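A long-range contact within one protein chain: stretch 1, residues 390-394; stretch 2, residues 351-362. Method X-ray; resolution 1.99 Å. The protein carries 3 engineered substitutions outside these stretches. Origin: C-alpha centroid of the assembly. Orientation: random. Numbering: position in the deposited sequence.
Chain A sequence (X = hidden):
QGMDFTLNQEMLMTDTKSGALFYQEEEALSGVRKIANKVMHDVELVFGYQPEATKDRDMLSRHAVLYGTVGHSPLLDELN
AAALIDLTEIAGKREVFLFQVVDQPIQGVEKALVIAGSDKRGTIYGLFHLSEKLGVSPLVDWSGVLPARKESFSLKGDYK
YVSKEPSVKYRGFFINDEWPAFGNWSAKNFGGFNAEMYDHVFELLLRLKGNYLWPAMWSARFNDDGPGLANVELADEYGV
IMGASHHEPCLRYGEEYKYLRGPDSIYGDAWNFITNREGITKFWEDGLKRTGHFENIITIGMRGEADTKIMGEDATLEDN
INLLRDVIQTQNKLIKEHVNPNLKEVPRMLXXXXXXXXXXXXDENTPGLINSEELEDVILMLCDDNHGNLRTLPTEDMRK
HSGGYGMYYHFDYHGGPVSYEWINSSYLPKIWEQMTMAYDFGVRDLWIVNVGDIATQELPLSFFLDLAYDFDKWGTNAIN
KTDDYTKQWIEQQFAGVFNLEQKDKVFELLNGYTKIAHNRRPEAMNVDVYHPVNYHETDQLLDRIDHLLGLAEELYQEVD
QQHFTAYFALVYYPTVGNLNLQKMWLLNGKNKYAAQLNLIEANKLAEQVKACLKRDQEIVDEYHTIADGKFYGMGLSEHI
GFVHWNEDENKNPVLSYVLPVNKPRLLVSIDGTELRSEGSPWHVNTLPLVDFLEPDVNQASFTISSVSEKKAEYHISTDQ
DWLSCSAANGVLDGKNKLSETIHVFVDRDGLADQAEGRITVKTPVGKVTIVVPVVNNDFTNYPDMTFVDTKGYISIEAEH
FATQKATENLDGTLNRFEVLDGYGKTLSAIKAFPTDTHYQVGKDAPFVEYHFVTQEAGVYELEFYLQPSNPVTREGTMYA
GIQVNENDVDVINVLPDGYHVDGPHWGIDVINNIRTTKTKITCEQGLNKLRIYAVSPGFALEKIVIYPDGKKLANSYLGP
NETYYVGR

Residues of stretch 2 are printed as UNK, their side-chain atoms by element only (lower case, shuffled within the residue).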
# COMPACT_ATOMS: atom_id res chain seq x y z
N LEU A 390 -8.59 -14.63 31.13
CA LEU A 390 -8.98 -14.15 32.45
C LEU A 390 -8.26 -12.84 32.77
O LEU A 390 -7.24 -12.50 32.18
CB LEU A 390 -8.64 -15.17 33.54
CG LEU A 390 -9.12 -16.60 33.28
CD1 LEU A 390 -8.86 -17.49 34.51
CD2 LEU A 390 -10.61 -16.67 32.88
N ARG A 391 -8.83 -12.13 33.75
CA ARG A 391 -8.21 -10.96 34.35
C ARG A 391 -7.70 -11.33 35.74
O ARG A 391 -7.07 -12.38 35.90
CB ARG A 391 -9.23 -9.80 34.37
CG ARG A 391 -9.68 -9.41 32.95
CD ARG A 391 -10.75 -8.29 32.99
NE ARG A 391 -10.17 -7.09 33.54
CZ ARG A 391 -10.85 -5.98 33.83
NH1 ARG A 391 -12.17 -5.94 33.64
NH2 ARG A 391 -10.22 -4.93 34.34
N THR A 392 -7.95 -10.50 36.74
CA THR A 392 -7.47 -10.86 38.07
C THR A 392 -8.35 -11.95 38.67
O THR A 392 -9.48 -12.20 38.23
CB THR A 392 -7.44 -9.67 39.01
OG1 THR A 392 -8.79 -9.24 39.25
CG2 THR A 392 -6.61 -8.56 38.40
N LEU A 393 -7.79 -12.62 39.67
CA LEU A 393 -8.38 -13.81 40.26
C LEU A 393 -8.20 -13.70 41.77
O LEU A 393 -7.35 -12.93 42.24
CB LEU A 393 -7.69 -15.07 39.70
CG LEU A 393 -7.91 -15.37 38.20
CD1 LEU A 393 -7.02 -16.56 37.79
CD2 LEU A 393 -9.41 -15.64 37.84
N PRO A 394 -8.94 -14.48 42.55
CA PRO A 394 -8.85 -14.33 44.02
C PRO A 394 -7.45 -14.66 44.56
O PRO A 394 -6.85 -15.68 44.21
CB PRO A 394 -9.90 -15.33 44.53
CG PRO A 394 -10.87 -15.49 43.39
CD PRO A 394 -9.99 -15.44 42.16
N UNK A 351 -21.15 -7.96 39.64
CA UNK A 351 -20.24 -8.17 38.53
C UNK A 351 -19.05 -7.23 38.67
O UNK A 351 -19.22 -6.01 38.74
c UNK A 351 -20.96 -7.93 37.21
N UNK A 352 -17.83 -7.79 38.72
CA UNK A 352 -16.63 -6.96 38.57
C UNK A 352 -16.24 -6.87 37.09
O UNK A 352 -15.13 -7.22 36.70
c UNK A 352 -14.74 -8.22 41.68
c UNK A 352 -15.93 -7.77 40.85
c UNK A 352 -16.59 -6.54 41.46
c UNK A 352 -15.50 -7.52 39.42
N UNK A 353 -17.18 -6.40 36.27
CA UNK A 353 -17.04 -6.40 34.81
C UNK A 353 -16.43 -5.09 34.33
O UNK A 353 -16.90 -4.01 34.70
c UNK A 353 -18.35 -6.73 32.59
c UNK A 353 -17.66 -7.77 31.96
c UNK A 353 -18.40 -6.62 34.12
c UNK A 353 -18.95 -5.86 30.40
c UNK A 353 -17.60 -7.87 30.58
c UNK A 353 -18.24 -6.92 29.79
c UNK A 353 -18.98 -5.78 31.79
o UNK A 353 -18.18 -7.03 28.41
N UNK A 354 -15.39 -5.21 33.47
CA UNK A 354 -14.65 -4.11 32.86
C UNK A 354 -14.20 -3.07 33.88
O UNK A 354 -13.42 -3.39 34.79
n UNK A 354 -15.57 -2.74 27.55
c UNK A 354 -15.36 -4.11 30.40
c UNK A 354 -16.57 -3.78 29.55
c UNK A 354 -15.47 -3.43 31.76
c UNK A 354 -16.29 -3.94 28.07
N UNK A 355 -14.70 -1.83 33.76
CA UNK A 355 -14.26 -0.76 34.63
C UNK A 355 -14.58 -1.00 36.10
O UNK A 355 -14.04 -0.30 36.96
c UNK A 355 -14.88 0.58 34.17
o UNK A 355 -16.99 -0.27 32.57
c UNK A 355 -17.37 0.20 33.68
o UNK A 355 -18.57 0.19 34.04
c UNK A 355 -16.33 0.81 34.63
N UNK A 356 -15.45 -1.97 36.41
CA UNK A 356 -15.86 -2.18 37.80
C UNK A 356 -14.75 -2.85 38.62
O UNK A 356 -14.62 -2.59 39.83
c UNK A 356 -17.68 -3.04 39.34
c UNK A 356 -17.18 -2.98 37.88
c UNK A 356 -18.26 -2.38 36.96
N UNK A 357 -13.96 -3.74 38.00
CA UNK A 357 -12.83 -4.38 38.69
C UNK A 357 -11.90 -3.37 39.36
O UNK A 357 -11.58 -3.56 40.55
c UNK A 357 -11.09 -6.29 38.39
c UNK A 357 -12.06 -5.29 37.72
c UNK A 357 -10.27 -7.15 37.39
o UNK A 357 -9.47 -6.57 36.62
o UNK A 357 -10.40 -8.41 37.40
N UNK A 358 -11.47 -2.27 38.71
CA UNK A 358 -10.80 -1.20 39.48
C UNK A 358 -11.65 -0.63 40.62
O UNK A 358 -11.10 -0.15 41.62
c UNK A 358 -10.35 -0.92 37.14
c UNK A 358 -11.36 -2.03 37.25
c UNK A 358 -10.50 -0.13 38.42
N UNK A 359 -12.98 -0.66 40.50
CA UNK A 359 -13.82 -0.12 41.57
C UNK A 359 -13.78 -1.03 42.79
O UNK A 359 -13.88 -0.55 43.93
c UNK A 359 -15.26 0.07 41.10
c UNK A 359 -14.42 1.93 39.60
c UNK A 359 -16.60 1.04 39.19
c UNK A 359 -15.75 2.82 37.80
c UNK A 359 -16.76 1.93 38.13
c UNK A 359 -14.58 2.82 38.54
c UNK A 359 -15.42 1.03 39.93
N UNK A 360 -13.59 -2.33 42.56
CA UNK A 360 -13.64 -3.30 43.65
C UNK A 360 -12.42 -3.17 44.56
O UNK A 360 -12.55 -3.04 45.79
c UNK A 360 -13.69 -7.88 45.99
c UNK A 360 -14.75 -5.93 45.05
c UNK A 360 -14.73 -6.95 46.00
c UNK A 360 -12.72 -6.76 44.10
c UNK A 360 -12.69 -7.78 45.04
c UNK A 360 -13.77 -4.72 43.06
c UNK A 360 -13.75 -5.82 44.10
N UNK A 361 -11.23 -3.16 43.97
CA UNK A 361 -9.99 -3.17 44.75
C UNK A 361 -9.66 -1.79 45.33
O UNK A 361 -9.42 -1.66 46.54
c UNK A 361 -9.09 -6.18 44.33
c UNK A 361 -8.85 -3.69 43.88
c UNK A 361 -9.27 -6.75 41.62
c UNK A 361 -9.33 -7.77 42.56
c UNK A 361 -9.25 -7.49 43.91
c UNK A 361 -9.13 -5.44 42.06
c UNK A 361 -9.04 -5.13 43.42
o UNK A 361 -9.48 -9.07 42.12
N UNK A 362 -9.65 -0.75 44.49
CA UNK A 362 -9.29 0.61 44.90
C UNK A 362 -7.85 0.98 44.59
O UNK A 362 -7.32 0.55 43.56
O HOH W 1 -7.53 -6.75 34.86
O HOH W 2 -7.00 -10.43 42.73

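Position 351 has a single side-chain carbon, out of reach of stretch 1, and is Ala 351. Position 352 carries four carbons forked at the second; its CB points toward stretch 1, yet the side chain stays clear of it. It is Leu 352, a buried aliphatic residue. At 353 one carbon leads to a six-carbon ring bearing an oxygen: Tyr 353, buried, pointing away, its hydroxyl satisfied elsewhere in the structure. It opens a type II' turn that runs to position 356.

Position 354 shows four carbons in a row ending in nitrogen, so it is Lys 354. Its CB points away, and the backbone does the work: its O accepts a hydrogen bond from Arg 391 NH1 (3.1 Å, nearly straight at 164°), lying at the edge of the guanidinium, where N-H groups point. Position 355 has three carbons, the third carrying two oxygens. This is Glu 355, facing away, with its carboxylate bonded elsewhere in the structure. At 356 one carbon carries two others, giving Val 356, buried and directed sideways; its N closes the turn on Tyr 353 O at 3.0 Å.

Position 357 again has three carbons ending in two oxygens, but these reach stretch 1, one near Arg 391 and one near Thr 392. It is Glu 357, and a carboxylate suits a buried site facing a cation and two donors. OE1 forms a salt bridge with Arg 391 NH2 (2.9 Å), over one face of the guanidinium; OE2 accepts from Thr 392 OG1 (2.6 Å) and Thr 392 N (3.3 Å).

Three carbons at 358 close a ring onto the backbone nitrogen: Pro 358, exposed, its CD 4.3 Å from Arg 391 NH2. Positions 359 and 360 each have one carbon and an unsubstituted six-carbon ring; Phe 359 and Phe 360 are buried and do not touch stretch 1. At 361 one carbon leads to a six-carbon ring bearing an oxygen, which lies 3.0 Å from Thr 392 OG1; this is Tyr 361. Its OH sets a polar atom beside the threonine hydroxyl, and a water links it to Leu 393, lying 2.9 Å from Tyr 361 OH and 2.6 Å from Leu 393 O. Position 362 has no side chain: Gly 362 follows the helix with positive phi, where a CB would jam against the preceding carbonyl oxygen.

The contact is polar and centred on Glu 357, whose extended side chain (chi1 and chi2 both t) spans the gap between backbones. Water reinforces the salt bridge, donating to Glu 357 OE1 (2.6 Å) and accepting from Arg 391 NE (3.0 Å).

Stretch 2 351-362: ALYKEVEPFFYG
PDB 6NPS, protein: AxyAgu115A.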